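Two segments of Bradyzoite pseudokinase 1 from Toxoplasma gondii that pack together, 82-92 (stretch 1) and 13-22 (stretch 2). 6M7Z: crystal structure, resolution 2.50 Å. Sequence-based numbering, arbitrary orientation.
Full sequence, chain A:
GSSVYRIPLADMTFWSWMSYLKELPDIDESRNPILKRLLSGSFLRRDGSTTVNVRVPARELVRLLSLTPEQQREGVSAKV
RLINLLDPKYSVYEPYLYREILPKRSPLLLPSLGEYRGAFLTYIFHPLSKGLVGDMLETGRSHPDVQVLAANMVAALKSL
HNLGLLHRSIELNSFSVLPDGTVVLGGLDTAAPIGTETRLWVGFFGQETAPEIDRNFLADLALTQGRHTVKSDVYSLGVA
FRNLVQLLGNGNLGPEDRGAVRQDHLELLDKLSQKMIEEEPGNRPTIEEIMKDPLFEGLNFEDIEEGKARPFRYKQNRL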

# COMPACT_ATOMS: atom_id res chain seq x y z
N LEU A 82 2.34 -13.31 13.49
CA LEU A 82 2.72 -14.47 14.26
C LEU A 82 3.24 -15.55 13.31
O LEU A 82 2.58 -15.88 12.33
CB LEU A 82 1.48 -14.95 15.02
CG LEU A 82 1.74 -15.86 16.22
CD1 LEU A 82 2.48 -15.12 17.33
CD2 LEU A 82 0.44 -16.47 16.73
N ILE A 83 4.44 -16.08 13.59
CA ILE A 83 4.99 -17.19 12.82
C ILE A 83 4.16 -18.45 13.11
O ILE A 83 3.96 -18.83 14.26
CB ILE A 83 6.48 -17.42 13.16
CG1 ILE A 83 7.34 -16.26 12.65
CG2 ILE A 83 6.94 -18.77 12.62
CD1 ILE A 83 8.76 -16.26 13.22
N ASN A 84 3.68 -19.08 12.04
CA ASN A 84 2.96 -20.34 12.09
C ASN A 84 3.86 -21.41 11.47
O ASN A 84 4.13 -21.35 10.28
CB ASN A 84 1.63 -20.23 11.36
CG ASN A 84 0.79 -21.49 11.43
OD1 ASN A 84 1.23 -22.50 11.95
ND2 ASN A 84 -0.42 -21.45 10.91
N LEU A 85 4.30 -22.38 12.27
CA LEU A 85 5.27 -23.40 11.80
C LEU A 85 4.60 -24.44 10.88
O LEU A 85 5.29 -25.15 10.17
CB LEU A 85 5.91 -24.07 13.03
CG LEU A 85 6.64 -23.15 14.00
CD1 LEU A 85 6.92 -23.90 15.31
CD2 LEU A 85 7.92 -22.57 13.40
N LEU A 86 3.26 -24.52 10.87
CA LEU A 86 2.52 -25.37 9.92
C LEU A 86 2.31 -24.67 8.56
O LEU A 86 2.03 -25.34 7.58
CB LEU A 86 1.17 -25.76 10.52
CG LEU A 86 1.25 -26.50 11.85
CD1 LEU A 86 -0.14 -26.83 12.36
CD2 LEU A 86 2.11 -27.75 11.74
N ASP A 87 2.46 -23.34 8.52
CA ASP A 87 2.25 -22.54 7.32
C ASP A 87 3.16 -21.31 7.35
O ASP A 87 2.71 -20.17 7.54
CB ASP A 87 0.78 -22.15 7.20
CG ASP A 87 0.48 -21.33 5.96
OD1 ASP A 87 1.22 -21.51 4.97
OD2 ASP A 87 -0.46 -20.50 6.02
N PRO A 88 4.48 -21.47 7.11
CA PRO A 88 5.40 -20.34 7.18
C PRO A 88 5.13 -19.26 6.12
O PRO A 88 5.45 -18.08 6.33
CB PRO A 88 6.77 -20.99 6.98
CG PRO A 88 6.48 -22.26 6.21
CD PRO A 88 5.14 -22.72 6.74
N LYS A 89 4.51 -19.67 5.00
CA LYS A 89 4.20 -18.76 3.92
C LYS A 89 3.44 -17.53 4.43
O LYS A 89 3.75 -16.40 4.07
CB LYS A 89 3.41 -19.48 2.83
CG LYS A 89 3.16 -18.61 1.60
CD LYS A 89 2.32 -19.23 0.52
CE LYS A 89 2.28 -18.30 -0.67
NZ LYS A 89 1.75 -18.98 -1.87
N TYR A 90 2.44 -17.76 5.28
CA TYR A 90 1.58 -16.67 5.72
C TYR A 90 2.42 -15.56 6.37
O TYR A 90 2.09 -14.40 6.22
CB TYR A 90 0.44 -17.21 6.60
CG TYR A 90 -0.09 -16.22 7.61
CD1 TYR A 90 0.50 -16.13 8.87
CD2 TYR A 90 -1.13 -15.34 7.31
CE1 TYR A 90 0.09 -15.18 9.79
CE2 TYR A 90 -1.57 -14.41 8.24
CZ TYR A 90 -0.95 -14.33 9.48
OH TYR A 90 -1.34 -13.44 10.44
N SER A 91 3.53 -15.91 7.05
CA SER A 91 4.29 -14.90 7.82
C SER A 91 5.45 -14.29 7.03
O SER A 91 5.91 -13.20 7.41
CB SER A 91 4.74 -15.41 9.17
OG SER A 91 5.77 -16.36 9.04
N VAL A 92 5.90 -14.94 5.95
CA VAL A 92 7.07 -14.45 5.22
C VAL A 92 6.76 -14.08 3.78
O VAL A 92 7.67 -13.60 3.08
CB VAL A 92 8.24 -15.45 5.27
CG1 VAL A 92 8.60 -15.80 6.70
CG2 VAL A 92 7.97 -16.71 4.48
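Stretch 2 13-22: TFWSWMSYLK

How does stretch 2 lie on stretch 1? From F14 to K22 it is a regular helix, with T13 at the N-cap, and it runs broadly the same way as the helix that ends stretch 1. The two axes cross at 43° and approach to 8.9 Å. P88 comes opposite M18 and K89 opposite W17, each pair with CA atoms 5.6 Å apart; farther along, V92 CA and L21 CA are 6.1 Å apart. No hydrogen bond links the stretches, so the fit rests on shape.

What bump does P88 make, and what hollow receives it? Its compact ring presses close to the backbone of the other helix, CG lying 3.7 Å from M18 N and 3.8 Å from W17 CB. F14 closes this pocket with one ring face over P88 CG, while P88 CD is 3.5 Å from F14 CE2. The edge of the same ring meets the beta turn from N84 to D87: F14 CZ is 3.5 Å from L85 O, and F14 CE2 is 3.6 Å from L86 O.

Where does the large side chain of W17 go? Its CA-to-CB bond points toward stretch 1, and the indole lies against K89 and V92. The extended, all-t chain of K89 crosses one face, its CG 3.8 Å from the centroid of the five-membered ring of W17, a CH-pi contact. V92 CG2 approaches W17 CE3 obliquely at 3.6 Å.

What fills the space beside W17? L21 does, one helical turn on. Its CD1 is only 3.2 Å from V92 CG1, a very tight contact, and its CD2 lies 3.9 Å from I83 CG2 and 4.4 Å from P88 CB. V92 thus fits between W17 and L21, while M18 reaches L85, with M18 CE 4.2 Å from L85 CD2.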

# COMPACT_ATOMS: atom_id res chain seq x y z
N THR A 13 7.58 -24.25 -2.35
CA THR A 13 7.10 -25.41 -1.55
C THR A 13 7.24 -25.10 -0.06
O THR A 13 7.86 -24.10 0.30
CB THR A 13 7.74 -26.76 -1.91
OG1 THR A 13 8.98 -26.93 -1.21
CG2 THR A 13 7.98 -26.92 -3.41
N PHE A 14 6.66 -25.95 0.78
CA PHE A 14 6.67 -25.76 2.23
C PHE A 14 8.11 -25.51 2.70
O PHE A 14 8.37 -24.54 3.43
CB PHE A 14 6.05 -26.96 2.96
CG PHE A 14 6.19 -26.87 4.46
CD1 PHE A 14 7.34 -27.30 5.09
CD2 PHE A 14 5.19 -26.29 5.24
CE1 PHE A 14 7.50 -27.19 6.46
CE2 PHE A 14 5.34 -26.18 6.61
CZ PHE A 14 6.50 -26.62 7.21
N TRP A 15 9.04 -26.38 2.29
CA TRP A 15 10.43 -26.35 2.76
C TRP A 15 11.12 -25.07 2.27
O TRP A 15 11.96 -24.50 3.00
CB TRP A 15 11.18 -27.62 2.34
CG TRP A 15 12.57 -27.68 2.90
CD1 TRP A 15 12.92 -28.12 4.14
CD2 TRP A 15 13.80 -27.30 2.25
NE1 TRP A 15 14.28 -28.06 4.31
CE2 TRP A 15 14.85 -27.53 3.18
CE3 TRP A 15 14.13 -26.77 0.99
CZ2 TRP A 15 16.19 -27.28 2.87
CZ3 TRP A 15 15.46 -26.52 0.70
CH2 TRP A 15 16.47 -26.77 1.63
N SER A 16 10.78 -24.61 1.07
CA SER A 16 11.30 -23.33 0.54
C SER A 16 10.93 -22.17 1.48
O SER A 16 11.81 -21.37 1.81
CB SER A 16 10.79 -23.03 -0.85
OG SER A 16 10.89 -24.15 -1.70
N TRP A 17 9.65 -22.10 1.89
CA TRP A 17 9.14 -21.00 2.72
C TRP A 17 9.78 -21.06 4.10
O TRP A 17 10.17 -20.02 4.65
CB TRP A 17 7.61 -21.05 2.83
CG TRP A 17 6.92 -20.64 1.57
CD1 TRP A 17 6.12 -21.41 0.78
CD2 TRP A 17 7.01 -19.36 0.93
NE1 TRP A 17 5.70 -20.68 -0.31
CE2 TRP A 17 6.24 -19.43 -0.25
CE3 TRP A 17 7.68 -18.17 1.23
CZ2 TRP A 17 6.11 -18.35 -1.12
CZ3 TRP A 17 7.56 -17.11 0.36
CH2 TRP A 17 6.79 -17.20 -0.80
N MET A 18 9.89 -22.28 4.65
CA MET A 18 10.49 -22.46 5.95
C MET A 18 11.96 -22.02 5.90
O MET A 18 12.46 -21.32 6.81
CB MET A 18 10.42 -23.92 6.41
CG MET A 18 10.88 -24.11 7.85
SD MET A 18 9.83 -23.22 9.02
CE MET A 18 10.84 -23.23 10.50
N SER A 19 12.65 -22.43 4.83
CA SER A 19 14.04 -22.04 4.62
C SER A 19 14.14 -20.51 4.53
O SER A 19 15.00 -19.91 5.16
CB SER A 19 14.62 -22.70 3.39
OG SER A 19 15.23 -23.94 3.73
N TYR A 20 13.22 -19.89 3.78
CA TYR A 20 13.26 -18.45 3.59
C TYR A 20 13.03 -17.72 4.91
O TYR A 20 13.65 -16.70 5.17
CB TYR A 20 12.26 -17.96 2.55
CG TYR A 20 12.60 -16.57 2.08
CD1 TYR A 20 13.54 -16.37 1.07
CD2 TYR A 20 12.02 -15.46 2.66
CE1 TYR A 20 13.86 -15.09 0.64
CE2 TYR A 20 12.32 -14.18 2.23
CZ TYR A 20 13.25 -14.00 1.22
OH TYR A 20 13.58 -12.74 0.77
N LEU A 21 12.13 -18.25 5.75
CA LEU A 21 11.88 -17.68 7.06
C LEU A 21 13.18 -17.63 7.87
O LEU A 21 13.49 -16.60 8.47
CB LEU A 21 10.80 -18.52 7.76
CG LEU A 21 10.57 -18.20 9.23
CD1 LEU A 21 10.04 -16.80 9.41
CD2 LEU A 21 9.62 -19.22 9.83
N LYS A 22 13.95 -18.71 7.82
CA LYS A 22 15.22 -18.83 8.57
C LYS A 22 16.28 -17.85 8.04
O LYS A 22 17.10 -17.38 8.79
CB LYS A 22 15.70 -20.28 8.56
CG LYS A 22 14.91 -21.18 9.52
CD LYS A 22 15.28 -22.64 9.51
CE LYS A 22 14.92 -23.32 10.82
NZ LYS A 22 14.51 -24.74 10.63